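Local coordinates for Tat-secreted protein Rv2525c (Mycobacterium tuberculosis, PDB 4PMQ), which probably acts as a peptidoglycan hydrolase with glycosidase activity, and in vitro cleaves p-nitrophenyl esters, preferring the butyrate, at residues A[8-13]-A[26-31]; A[15-20]-A[58-63]; A[30-35]-A[62-67]; A[178-183]-A[192-197]. All coordinates share one frame; numbering follows the deposited sequence.

Contact 1: residues A[8-13]-A[26-31]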
loop_
_atom_site.group_PDB
_atom_site.type_symbol
_atom_site.label_atom_id
_atom_site.label_comp_id
_atom_site.label_asym_id
_atom_site.label_seq_id
_atom_site.Cartn_x
_atom_site.Cartn_y
_atom_site.Cartn_z
ATOM N N LEU A 8 10.457 -2.272 2.111
ATOM C CA LEU A 8 10.068 -3.609 1.657
ATOM C C LEU A 8 8.597 -3.827 1.888
ATOM O O LEU A 8 8.070 -3.355 2.890
ATOM C CB LEU A 8 10.864 -4.676 2.435
ATOM C CG LEU A 8 12.395 -4.586 2.345
ATOM C CD1 LEU A 8 13.035 -5.710 3.142
ATOM C CD2 LEU A 8 12.890 -4.564 0.867
ATOM N N ASP A 9 7.956 -4.606 1.011
ATOM C CA ASP A 9 6.573 -5.016 1.258
ATOM C C ASP A 9 6.505 -6.544 1.148
ATOM O O ASP A 9 7.266 -7.148 0.391
ATOM C CB ASP A 9 5.555 -4.298 0.365
ATOM C CG ASP A 9 5.551 -4.777 -1.070
ATOM O OD1 ASP A 9 4.985 -5.864 -1.326
ATOM O OD2 ASP A 9 6.106 -4.067 -1.927
ATOM N N TYR A 10 5.633 -7.173 1.944
ATOM C CA TYR A 10 5.564 -8.639 2.008
ATOM C C TYR A 10 4.287 -9.067 2.665
ATOM O O TYR A 10 3.834 -8.394 3.595
ATOM C CB TYR A 10 6.759 -9.208 2.805
ATOM C CG TYR A 10 7.172 -8.363 3.995
ATOM C CD1 TYR A 10 8.023 -7.271 3.836
ATOM C CD2 TYR A 10 6.728 -8.667 5.284
ATOM C CE1 TYR A 10 8.412 -6.491 4.921
ATOM C CE2 TYR A 10 7.137 -7.907 6.389
ATOM C CZ TYR A 10 7.966 -6.810 6.192
ATOM O OH TYR A 10 8.388 -6.017 7.222
ATOM N N ALA A 11 3.730 -10.187 2.202
ATOM C CA ALA A 11 2.481 -10.725 2.747
ATOM C C ALA A 11 2.662 -12.068 3.447
ATOM O O ALA A 11 1.790 -12.433 4.250
ATOM C CB ALA A 11 1.471 -10.899 1.615
ATOM N N ALA A 12 3.728 -12.839 3.118
ATOM C CA ALA A 12 3.853 -14.223 3.581
ATOM C C ALA A 12 4.223 -14.404 5.048
ATOM O O ALA A 12 4.062 -15.499 5.571
ATOM C CB ALA A 12 4.843 -15.000 2.719
ATOM N N GLY A 13 4.695 -13.357 5.709
ATOM C CA GLY A 13 5.108 -13.499 7.097
ATOM C C GLY A 13 5.554 -12.194 7.714
ATOM O O GLY A 13 5.516 -11.139 7.071
ATOM N N VAL A 26 15.143 0.926 4.736
ATOM C CA VAL A 26 14.946 1.920 5.803
ATOM C C VAL A 26 13.553 1.751 6.465
ATOM O O VAL A 26 13.198 2.524 7.364
ATOM C CB VAL A 26 15.186 3.398 5.370
ATOM C CG1 VAL A 26 16.638 3.647 4.959
ATOM C CG2 VAL A 26 14.218 3.837 4.279
ATOM N N GLY A 27 12.789 0.769 6.019
ATOM C CA GLY A 27 11.471 0.514 6.577
ATOM C C GLY A 27 10.647 -0.449 5.762
ATOM O O GLY A 27 11.161 -1.114 4.855
ATOM N N ALA A 28 9.335 -0.501 6.056
ATOM C CA ALA A 28 8.478 -1.443 5.351
ATOM C C ALA A 28 7.103 -0.838 5.098
ATOM O O ALA A 28 6.658 0.008 5.881
ATOM C CB ALA A 28 8.332 -2.714 6.173
ATOM N N ILE A 29 6.439 -1.285 4.026
ATOM C CA ILE A 29 5.051 -0.916 3.687
ATOM C C ILE A 29 4.276 -2.140 4.086
ATOM O O ILE A 29 4.531 -3.217 3.534
ATOM C CB ILE A 29 4.829 -0.542 2.180
ATOM C CG1 ILE A 29 5.786 0.579 1.712
ATOM C CG2 ILE A 29 3.359 -0.131 1.982
ATOM C CD1 ILE A 29 5.942 0.693 0.245
ATOM N N ARG A 30 3.372 -2.000 5.055
ATOM C CA ARG A 30 2.714 -3.128 5.678
ATOM C C ARG A 30 1.191 -3.082 5.582
ATOM O O ARG A 30 0.573 -2.012 5.588
ATOM C CB ARG A 30 3.172 -3.179 7.158
ATOM C CG ARG A 30 4.701 -3.405 7.305
ATOM C CD ARG A 30 5.123 -4.788 6.815
ATOM N NE ARG A 30 4.592 -5.773 7.747
ATOM C CZ ARG A 30 3.597 -6.617 7.494
ATOM N NH1 ARG A 30 3.048 -6.671 6.278
ATOM N NH2 ARG A 30 3.144 -7.421 8.455
ATOM N N TYR A 31 0.579 -4.285 5.521
ATOM C CA TYR A 31 -0.842 -4.424 5.314
ATOM C C TYR A 31 -1.683 -4.145 6.528
ATOM O O TYR A 31 -1.525 -4.793 7.576
ATOM C CB TYR A 31 -1.150 -5.856 4.862
ATOM C CG TYR A 31 -0.599 -6.161 3.499
ATOM C CD1 TYR A 31 -1.239 -5.696 2.350
ATOM C CD2 TYR A 31 0.576 -6.893 3.347
ATOM C CE1 TYR A 31 -0.754 -5.989 1.084
ATOM C CE2 TYR A 31 1.082 -7.185 2.077
ATOM C CZ TYR A 31 0.404 -6.735 0.950
ATOM O OH TYR A 31 0.865 -7.012 -0.315
HETATM O O HOH W 1 3.344 -7.870 -0.521
HETATM O O HOH W 2 3.605 -5.595 3.346
#
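Y10 lies against R30. The ring carbon CE2 sits over one face of the guanidinium, toward its rim, with Y10 CE2 to R30 NE at 3.6 Å. Ring and guanidinium planes are 25° apart. R30 CD touches the phenol end of the ring, 3.5 Å from Y10 OH, and A28 CB meets the same hydroxyl. The R30 chain bends at chi2 and chi3, which brings CD and NE up against the phenol end of Y10. Beyond R30, the Y31 ring turns its edge to the Y10 carbonyl, with CE2 3.4 Å from Y10 O, and Y31 CE2 also touches A11 CB.

Two backbone bonds hold the parallel strands in register: L8 N to G27 O at 3.1 Å and I29 N to L8 O at 2.9 Å. After that the chains diverge and water fills in. One water takes the N-H of Y10 and of R30 NH1 and donates to I29 O at 2.6 Å. Another accepts from Y31 OH and donates to D9 OD1 at 2.7 Å.

Outside the segments, E51 forms a salt bridge with R30, and G44 O takes a further N-H. D9 OD2 accepts from N195 and Q179. Where strands 6-9 and 27-31 of this beta-alpha-beta unit diverge, two waters bridge them in place of direct backbone bonds.

Contact 2: residues A[15-20]-A[58-63]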
loop_
_atom_site.group_PDB
_atom_site.type_symbol
_atom_site.label_atom_id
_atom_site.label_comp_id
_atom_site.label_asym_id
_atom_site.label_seq_id
_atom_site.Cartn_x
_atom_site.Cartn_y
_atom_site.Cartn_z
ATOM N N ILE A 15 8.588 -10.125 9.516
ATOM C CA ILE A 15 10.045 -10.187 9.583
ATOM C C ILE A 15 10.576 -9.405 10.776
ATOM O O ILE A 15 10.199 -8.240 10.933
ATOM C CB ILE A 15 10.678 -9.664 8.266
ATOM C CG1 ILE A 15 10.207 -10.472 7.043
ATOM C CG2 ILE A 15 12.239 -9.605 8.339
ATOM C CD1 ILE A 15 10.459 -9.720 5.713
ATOM N N PRO A 16 11.505 -9.978 11.589
ATOM C CA PRO A 16 12.114 -9.178 12.666
ATOM C C PRO A 16 12.695 -7.894 12.079
ATOM O O PRO A 16 13.330 -7.929 11.015
ATOM C CB PRO A 16 13.193 -10.113 13.240
ATOM C CG PRO A 16 12.710 -11.488 12.911
ATOM C CD PRO A 16 12.059 -11.345 11.558
ATOM N N ALA A 17 12.429 -6.745 12.715
ATOM C CA ALA A 17 12.912 -5.453 12.234
ATOM C C ALA A 17 14.439 -5.446 12.045
ATOM O O ALA A 17 14.946 -4.824 11.098
ATOM C CB ALA A 17 12.516 -4.363 13.213
ATOM N N SER A 18 15.182 -6.161 12.926
ATOM C CA SER A 18 16.641 -6.243 12.790
ATOM C C SER A 18 17.040 -6.847 11.438
ATOM O O SER A 18 18.055 -6.440 10.857
ATOM C CB SER A 18 17.253 -7.062 13.924
ATOM O OG SER A 18 16.711 -8.370 13.954
ATOM N N GLN A 19 16.207 -7.783 10.904
ATOM C CA GLN A 19 16.524 -8.360 9.592
ATOM C C GLN A 19 16.148 -7.398 8.451
ATOM O O GLN A 19 16.863 -7.366 7.446
ATOM C CB GLN A 19 15.891 -9.735 9.404
ATOM C CG GLN A 19 16.513 -10.733 10.399
ATOM C CD GLN A 19 15.988 -12.140 10.224
ATOM O OE1 GLN A 19 14.792 -12.394 10.305
ATOM N NE2 GLN A 19 16.875 -13.097 10.034
ATOM N N ILE A 20 15.062 -6.599 8.597
ATOM C CA ILE A 20 14.724 -5.601 7.571
ATOM C C ILE A 20 15.900 -4.624 7.477
ATOM O O ILE A 20 16.394 -4.347 6.390
ATOM C CB ILE A 20 13.403 -4.878 7.906
ATOM C CG1 ILE A 20 12.236 -5.877 7.785
ATOM C CG2 ILE A 20 13.199 -3.610 7.028
ATOM C CD1 ILE A 20 11.141 -5.606 8.680
ATOM N N ASN A 58 13.667 -0.035 16.038
ATOM C CA ASN A 58 14.913 -0.204 15.306
ATOM C C ASN A 58 15.161 0.959 14.342
ATOM O O ASN A 58 16.014 0.841 13.450
ATOM C CB ASN A 58 14.897 -1.543 14.555
ATOM C CG ASN A 58 15.179 -2.702 15.472
ATOM O OD1 ASN A 58 16.318 -3.162 15.575
ATOM N ND2 ASN A 58 14.166 -3.144 16.222
ATOM N N GLY A 59 14.415 2.064 14.535
ATOM C CA GLY A 59 14.538 3.289 13.747
ATOM C C GLY A 59 14.035 3.129 12.325
ATOM O O GLY A 59 14.454 3.878 11.434
ATOM N N LEU A 60 13.160 2.133 12.094
ATOM C CA LEU A 60 12.653 1.889 10.737
ATOM C C LEU A 60 11.353 2.655 10.473
ATOM O O LEU A 60 10.572 2.895 11.409
ATOM C CB LEU A 60 12.449 0.386 10.465
ATOM C CG LEU A 60 13.706 -0.471 10.462
ATOM C CD1 LEU A 60 13.343 -1.947 10.361
ATOM C CD2 LEU A 60 14.633 -0.105 9.274
ATOM N N LYS A 61 11.124 3.027 9.189
ATOM C CA LYS A 61 9.916 3.718 8.757
ATOM C C LYS A 61 8.791 2.734 8.560
ATOM O O LYS A 61 9.028 1.593 8.138
ATOM C CB LYS A 61 10.141 4.489 7.429
ATOM C CG LYS A 61 11.185 5.588 7.520
ATOM C CD LYS A 61 10.729 6.686 8.458
ATOM C CE LYS A 61 11.738 7.786 8.627
ATOM N NZ LYS A 61 11.223 8.810 9.566
ATOM N N ILE A 62 7.554 3.164 8.817
ATOM C CA ILE A 62 6.400 2.300 8.554
ATOM C C ILE A 62 5.459 3.050 7.651
ATOM O O ILE A 62 5.234 4.248 7.864
ATOM C CB ILE A 62 5.662 1.861 9.862
ATOM C CG1 ILE A 62 6.655 1.265 10.891
ATOM C CG2 ILE A 62 4.495 0.865 9.556
ATOM C CD1 ILE A 62 6.114 1.094 12.334
ATOM N N VAL A 63 4.855 2.331 6.704
ATOM C CA VAL A 63 3.851 2.873 5.792
ATOM C C VAL A 63 2.715 1.864 5.730
ATOM O O VAL A 63 2.991 0.668 5.654
ATOM C CB VAL A 63 4.431 3.158 4.379
ATOM C CG1 VAL A 63 3.333 3.641 3.434
ATOM C CG2 VAL A 63 5.552 4.203 4.452
#
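In L60, chi1 (-65°) sets CG anti to the carbonyl carbon, and chi2 near 173° carries CD1 to I20 CG2 and A17. I20 CG2 is anti to its backbone N, beside the carbonyl carbon, and faces that methyl.

L60 CD1 is the main point of touch. It lies 3.7 Å from I20 CG2 and 3.8 Å from A17 CB. It also comes within 3.4 Å of A17 O, so one methyl meets two side chains and a helix carbonyl. The side chains of I20 and L60 pass each other at a slant.

N58 covers the other end of the patch. Its amide nitrogen ND2 is 3.6 Å from A17 CB. No hydrogen bond crosses between the segments. The polar ends are served by D54, which accepts from N58 ND2 through its backbone O and from A17 N through its carboxylate OD2. D54 thus links the start of helix 17-22 to the end of helix 49-57.

P16 is the N-cap residue of helix 17-22. Its carbonyl O accepts from Q19 N at 2.9 Å and, at greater length, from I20 N. On the other side, G59 is the C-prime residue of a Schellman motif that ends helix 49-57 and leads the chain into strand 61-66. L55 of that helix packs on both I20 and L60. The contact therefore joins the first turn of helix 17-22 to the turn that leads from helix 49-57 into strand 61-66 through methyl packing, while the polar bonds at its border hold both helix ends.

Contact 3: residues A[30-35]-A[62-67]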
loop_
_atom_site.group_PDB
_atom_site.type_symbol
_atom_site.label_atom_id
_atom_site.label_comp_id
_atom_site.label_asym_id
_atom_site.label_seq_id
_atom_site.Cartn_x
_atom_site.Cartn_y
_atom_site.Cartn_z
ATOM N N ARG A 30 3.372 -2.000 5.055
ATOM C CA ARG A 30 2.714 -3.128 5.678
ATOM C C ARG A 30 1.191 -3.082 5.582
ATOM O O ARG A 30 0.573 -2.012 5.588
ATOM C CB ARG A 30 3.172 -3.179 7.158
ATOM C CG ARG A 30 4.701 -3.405 7.305
ATOM C CD ARG A 30 5.123 -4.788 6.815
ATOM N NE ARG A 30 4.592 -5.773 7.747
ATOM C CZ ARG A 30 3.597 -6.617 7.494
ATOM N NH1 ARG A 30 3.048 -6.671 6.278
ATOM N NH2 ARG A 30 3.144 -7.421 8.455
ATOM N N TYR A 31 0.579 -4.285 5.521
ATOM C CA TYR A 31 -0.842 -4.424 5.314
ATOM C C TYR A 31 -1.683 -4.145 6.528
ATOM O O TYR A 31 -1.525 -4.793 7.576
ATOM C CB TYR A 31 -1.150 -5.856 4.862
ATOM C CG TYR A 31 -0.599 -6.161 3.499
ATOM C CD1 TYR A 31 -1.239 -5.696 2.350
ATOM C CD2 TYR A 31 0.576 -6.893 3.347
ATOM C CE1 TYR A 31 -0.754 -5.989 1.084
ATOM C CE2 TYR A 31 1.082 -7.185 2.077
ATOM C CZ TYR A 31 0.404 -6.735 0.950
ATOM O OH TYR A 31 0.865 -7.012 -0.315
ATOM N N VAL A 32 -2.676 -3.278 6.329
ATOM C CA VAL A 32 -3.698 -3.028 7.342
ATOM C C VAL A 32 -4.998 -3.695 6.822
ATOM O O VAL A 32 -6.064 -3.088 6.770
ATOM C CB VAL A 32 -3.847 -1.529 7.706
ATOM C CG1 VAL A 32 -2.602 -1.039 8.453
ATOM C CG2 VAL A 32 -4.124 -0.648 6.470
ATOM N N SER A 33 -4.873 -4.978 6.440
ATOM C CA SER A 33 -5.955 -5.786 5.863
ATOM C C SER A 33 -6.048 -7.165 6.469
ATOM O O SER A 33 -5.067 -7.712 6.964
ATOM C CB SER A 33 -5.713 -5.978 4.371
ATOM O OG SER A 33 -5.568 -4.746 3.715
ATOM N N ASP A 34 -7.241 -7.753 6.383
ATOM C CA ASP A 34 -7.486 -9.120 6.818
ATOM C C ASP A 34 -6.962 -10.083 5.769
ATOM O O ASP A 34 -6.677 -9.684 4.633
ATOM C CB ASP A 34 -8.993 -9.342 7.016
ATOM C CG ASP A 34 -9.572 -8.527 8.165
ATOM O OD1 ASP A 34 -9.080 -8.669 9.307
ATOM O OD2 ASP A 34 -10.505 -7.748 7.919
ATOM N N ARG A 35 -6.951 -11.370 6.119
ATOM C CA ARG A 35 -6.590 -12.436 5.183
ATOM C C ARG A 35 -7.874 -12.950 4.521
ATOM O O ARG A 35 -8.779 -13.446 5.216
ATOM C CB ARG A 35 -5.880 -13.572 5.947
ATOM C CG ARG A 35 -4.617 -13.116 6.685
ATOM C CD ARG A 35 -3.949 -14.193 7.534
ATOM N NE ARG A 35 -4.814 -14.726 8.591
ATOM C CZ ARG A 35 -4.949 -14.178 9.799
ATOM N NH1 ARG A 35 -4.315 -13.046 10.101
ATOM N NH2 ARG A 35 -5.731 -14.747 10.707
ATOM N N ILE A 62 7.554 3.164 8.817
ATOM C CA ILE A 62 6.400 2.300 8.554
ATOM C C ILE A 62 5.459 3.050 7.651
ATOM O O ILE A 62 5.234 4.248 7.864
ATOM C CB ILE A 62 5.662 1.861 9.862
ATOM C CG1 ILE A 62 6.655 1.265 10.891
ATOM C CG2 ILE A 62 4.495 0.865 9.556
ATOM C CD1 ILE A 62 6.114 1.094 12.334
ATOM N N VAL A 63 4.855 2.331 6.704
ATOM C CA VAL A 63 3.851 2.873 5.792
ATOM C C VAL A 63 2.715 1.864 5.730
ATOM O O VAL A 63 2.991 0.668 5.654
ATOM C CB VAL A 63 4.431 3.158 4.379
ATOM C CG1 VAL A 63 3.333 3.641 3.434
ATOM C CG2 VAL A 63 5.552 4.203 4.452
ATOM N N SER A 64 1.467 2.331 5.660
ATOM C CA SER A 64 0.331 1.404 5.610
ATOM C C SER A 64 -0.244 1.237 4.203
ATOM O O SER A 64 -0.402 2.220 3.477
ATOM C CB SER A 64 -0.798 1.889 6.514
ATOM O OG SER A 64 -0.441 1.866 7.884
ATOM N N CYS A 65 -0.610 -0.008 3.847
ATOM C CA CYS A 65 -1.287 -0.248 2.586
ATOM C C CYS A 65 -2.416 -1.228 2.817
ATOM O O CYS A 65 -2.425 -1.957 3.813
ATOM C CB CYS A 65 -0.328 -0.747 1.512
ATOM S SG CYS A 65 0.358 -2.382 1.852
ATOM N N TYR A 66 -3.370 -1.218 1.928
ATOM C CA TYR A 66 -4.538 -2.073 2.085
ATOM C C TYR A 66 -4.766 -2.898 0.855
ATOM O O TYR A 66 -4.919 -2.328 -0.221
ATOM C CB TYR A 66 -5.791 -1.206 2.344
ATOM C CG TYR A 66 -7.020 -2.028 2.659
ATOM C CD1 TYR A 66 -7.778 -2.613 1.637
ATOM C CD2 TYR A 66 -7.418 -2.242 3.976
ATOM C CE1 TYR A 66 -8.880 -3.419 1.923
ATOM C CE2 TYR A 66 -8.514 -3.060 4.279
ATOM C CZ TYR A 66 -9.236 -3.647 3.248
ATOM O OH TYR A 66 -10.337 -4.411 3.526
ATOM N N GLN A 67 -4.890 -4.206 1.017
ATOM C CA GLN A 67 -5.312 -5.098 -0.070
ATOM C C GLN A 67 -5.940 -6.305 0.557
ATOM O O GLN A 67 -5.259 -7.050 1.262
ATOM C CB GLN A 67 -4.180 -5.509 -1.014
ATOM C CG GLN A 67 -4.755 -6.295 -2.213
ATOM C CD GLN A 67 -3.796 -6.660 -3.299
ATOM O OE1 GLN A 67 -2.692 -6.128 -3.404
ATOM N NE2 GLN A 67 -4.246 -7.543 -4.181
HETATM O O HOH W 3 -9.543 -6.317 5.421
#
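S33 OG accepts the N-H of Q67 at 2.8 Å, with a bent N-H...O angle of 138°. The same oxygen lies over one face of the Y66 ring, 3.1 Å from CD2 and offset toward the rim. S33 CB also stands over that face, a CH-pi contact of 4.2 Å to the ring centroid. S33 OG is anti to its carbonyl carbon (chi1 -55°), which sets it near Q67 N and over the Y66 ring.

On the side of the sheet where Y31 and C65 lie, the C65 sulfur sits over a face of the Y31 ring. SG is 4.1 Å from the ring centroid. Q67 runs beside Y31 in the same direction, and its CB meets CE1 of the ring. V32 CG1 packs on S64 OG across the other side.

Three backbone bonds join the parallel strands: R30 N to V63 O, C65 N to R30 O, and V32 N to C65 O at 2.9 Å. A water binds D34 N, D34 OD2 and Y66 OH.

H86 also bonds Y66 OH, and H94 bonds S64 OG. Q67 OE1 and Y31 OH both bind a glycerol, and Q67 NE2 donates to D110 OD2 and to G69 O. V32 O is buried with no partner in the model. The C-terminal strand ends thus present Y31 and Q67 side by side, and their polar ends can bind one small polyol.

Contact 4: residues A[178-183]-A[192-197]. With GOL (glycerol), chain E.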
loop_
_atom_site.group_PDB
_atom_site.type_symbol
_atom_site.label_atom_id
_atom_site.label_comp_id
_atom_site.label_asym_id
_atom_site.label_seq_id
_atom_site.Cartn_x
_atom_site.Cartn_y
_atom_site.Cartn_z
ATOM N N HIS A 178 7.825 3.858 -5.402
ATOM C CA HIS A 178 7.795 3.081 -6.659
ATOM C C HIS A 178 8.229 1.631 -6.407
ATOM O O HIS A 178 9.334 1.394 -5.948
ATOM C CB HIS A 178 8.684 3.741 -7.732
ATOM C CG HIS A 178 8.748 3.049 -9.057
ATOM N ND1 HIS A 178 9.756 3.336 -9.949
ATOM C CD2 HIS A 178 7.891 2.165 -9.636
ATOM C CE1 HIS A 178 9.522 2.595 -11.025
ATOM N NE2 HIS A 178 8.428 1.850 -10.878
ATOM N N GLN A 179 7.354 0.675 -6.715
ATOM C CA GLN A 179 7.665 -0.745 -6.582
ATOM C C GLN A 179 8.544 -1.112 -7.774
ATOM O O GLN A 179 8.077 -1.034 -8.919
ATOM C CB GLN A 179 6.373 -1.554 -6.533
ATOM C CG GLN A 179 6.608 -2.990 -6.060
ATOM C CD GLN A 179 5.284 -3.676 -5.927
ATOM O OE1 GLN A 179 4.519 -3.741 -6.885
ATOM N NE2 GLN A 179 5.000 -4.242 -4.748
ATOM N N VAL A 180 9.829 -1.416 -7.505
ATOM C CA VAL A 180 10.804 -1.690 -8.580
ATOM C C VAL A 180 11.204 -3.160 -8.713
ATOM O O VAL A 180 11.850 -3.498 -9.697
ATOM C CB VAL A 180 12.075 -0.803 -8.450
ATOM C CG1 VAL A 180 11.702 0.664 -8.613
ATOM C CG2 VAL A 180 12.806 -1.032 -7.118
ATOM N N GLU A 181 10.858 -4.025 -7.749
ATOM C CA GLU A 181 11.246 -5.447 -7.827
ATOM C C GLU A 181 10.220 -6.278 -7.108
ATOM O O GLU A 181 9.862 -5.948 -5.983
ATOM C CB GLU A 181 12.617 -5.615 -7.169
ATOM C CG GLU A 181 13.371 -6.862 -7.533
ATOM C CD GLU A 181 14.592 -7.062 -6.654
ATOM O OE1 GLU A 181 15.713 -6.728 -7.102
ATOM O OE2 GLU A 181 14.424 -7.548 -5.512
ATOM N N ILE A 182 9.738 -7.343 -7.757
ATOM C CA ILE A 182 8.745 -8.249 -7.188
ATOM C C ILE A 182 9.371 -9.603 -6.910
ATOM O O ILE A 182 9.940 -10.211 -7.823
ATOM C CB ILE A 182 7.532 -8.416 -8.152
ATOM C CG1 ILE A 182 6.810 -7.094 -8.387
ATOM C CG2 ILE A 182 6.569 -9.535 -7.679
ATOM C CD1 ILE A 182 6.213 -6.540 -7.251
ATOM N N ASP A 183 9.236 -10.073 -5.664
ATOM C CA ASP A 183 9.691 -11.376 -5.171
ATOM C C ASP A 183 11.086 -11.804 -5.700
ATOM O O ASP A 183 11.282 -12.964 -6.058
ATOM C CB ASP A 183 8.640 -12.438 -5.552
ATOM C CG ASP A 183 8.702 -13.712 -4.725
ATOM O OD1 ASP A 183 8.874 -13.611 -3.485
ATOM O OD2 ASP A 183 8.586 -14.807 -5.315
ATOM N N VAL A 192 10.096 -10.820 -0.444
ATOM C CA VAL A 192 9.778 -9.393 -0.321
ATOM C C VAL A 192 9.825 -8.726 -1.684
ATOM O O VAL A 192 10.524 -9.198 -2.587
ATOM C CB VAL A 192 10.705 -8.626 0.676
ATOM C CG1 VAL A 192 10.627 -9.210 2.083
ATOM C CG2 VAL A 192 12.162 -8.551 0.183
ATOM N N ASP A 193 9.082 -7.632 -1.802
ATOM C CA ASP A 193 9.120 -6.701 -2.918
ATOM C C ASP A 193 9.906 -5.491 -2.483
ATOM O O ASP A 193 9.873 -5.114 -1.299
ATOM C CB ASP A 193 7.708 -6.293 -3.374
ATOM C CG ASP A 193 6.776 -7.471 -3.630
ATOM O OD1 ASP A 193 7.239 -8.481 -4.226
ATOM O OD2 ASP A 193 5.574 -7.354 -3.308
ATOM N N VAL A 194 10.567 -4.843 -3.430
ATOM C CA VAL A 194 11.406 -3.692 -3.136
ATOM C C VAL A 194 10.771 -2.436 -3.680
ATOM O O VAL A 194 10.362 -2.401 -4.849
ATOM C CB VAL A 194 12.836 -3.883 -3.691
ATOM C CG1 VAL A 194 13.700 -2.670 -3.393
ATOM C CG2 VAL A 194 13.483 -5.148 -3.117
ATOM N N ASN A 195 10.719 -1.388 -2.833
ATOM C CA ASN A 195 10.126 -0.116 -3.221
ATOM C C ASN A 195 11.120 0.995 -2.996
ATOM O O ASN A 195 11.748 1.041 -1.924
ATOM C CB ASN A 195 8.845 0.157 -2.421
ATOM C CG ASN A 195 7.873 -0.987 -2.558
ATOM O OD1 ASN A 195 7.158 -1.064 -3.553
ATOM N ND2 ASN A 195 7.921 -1.947 -1.634
ATOM N N GLN A 196 11.206 1.937 -3.942
ATOM C CA GLN A 196 12.060 3.132 -3.818
ATOM C C GLN A 196 11.235 4.310 -3.322
ATOM O O GLN A 196 10.123 4.539 -3.798
ATOM C CB GLN A 196 12.675 3.476 -5.178
ATOM C CG GLN A 196 13.709 2.443 -5.610
ATOM C CD GLN A 196 14.514 2.838 -6.830
ATOM O OE1 GLN A 196 14.080 3.615 -7.696
ATOM N NE2 GLN A 196 15.700 2.264 -6.935
ATOM N N ILE A 197 11.779 5.052 -2.364
ATOM C CA ILE A 197 11.183 6.284 -1.860
ATOM C C ILE A 197 11.603 7.420 -2.826
ATOM O O ILE A 197 12.806 7.598 -3.107
ATOM C CB ILE A 197 11.655 6.559 -0.412
ATOM C CG1 ILE A 197 11.222 5.425 0.547
ATOM C CG2 ILE A 197 11.173 7.950 0.052
ATOM C CD1 ILE A 197 12.002 5.507 1.916
HETATM C C1 GOL E . 2.149 -4.833 -2.950
HETATM O O1 GOL E . 2.578 -5.712 -3.976
HETATM C C2 GOL E . 0.645 -4.712 -2.974
HETATM O O2 GOL E . 0.055 -5.984 -2.675
HETATM C C3 GOL E . 0.237 -3.672 -1.956
HETATM O O3 GOL E . -1.100 -3.854 -1.523
HETATM O O HOH W 4 11.882 4.706 -8.963
HETATM O O HOH W 5 11.905 -8.287 -4.737
#
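A classic beta bulge marks the antiparallel pairing of strands 177-181 and 190-197. V180 and E181 both face V194. V194 O accepts from V180 N at 2.9 Å and more weakly from E181 N at 3.4 Å. V194 N returns a bond to E181 O. Before the bulge, H178 and Q196 form a hydrogen-bonded pair, and Q179 faces N195 in a non-hydrogen-bonded one.

The bulge shifts the register by one residue. Q179 and N195 run side by side in the same direction, with amide planes 29° apart. N195 OD1 touches Q179 CB at 3.1 Å, and its N-H donor is W160 NE1. Q179 CG is anti to the backbone N (chi1 -166°), and the extended chain carries the amide to a glycerol. NE2 donates to glycerol O1 at 2.9 Å with an N-H...O angle of 167°. The glycerol oxygen also donates a weak bond to D193 OD2.

The other carboxylate oxygen, D193 OD1, accepts D183 N at 2.9 Å, nearly along its C-O axis. This pins the corner where the chain leaves strand 177-181. On the side of E181 and V194, E181 OE2 lies 3.5 Å from V194 CG2. One water bridges E181 OE2 and V192 O; another joins H178 ND1 and Q196 OE1. H178 NE2 bonds N163 OD1.

Q179 also bonds Y141 and D9, and glycerol is further bound by Y31, Q67, S108 and Y141. The glycerol is probably from the crystallisation liquor. Such a polar pocket, lined by side chains of several strands, is consistent with the glycoside hydrolase-like, TIM-barrel-related fold of this family.

From the N terminus, contact 1 closes the first beta-alpha-beta unit, joining strand 6-9 to strand 27-31 around helix 17-22. Contact 2 starts on that helix and reaches the entry of strand 61-66, so it crosses contact 1 along the chain. Contact 3 begins on strand 27-31, where contact 1 ends, and closes the next unit around helix 49-57. It ends on the same strand as contact 2. Contact 4 follows in series and closes a short excursion that holds strand 184-187. Its strand 190-197 pairs with strand 6-9, bringing the late strands back to the first. All four contacts reach one sheet.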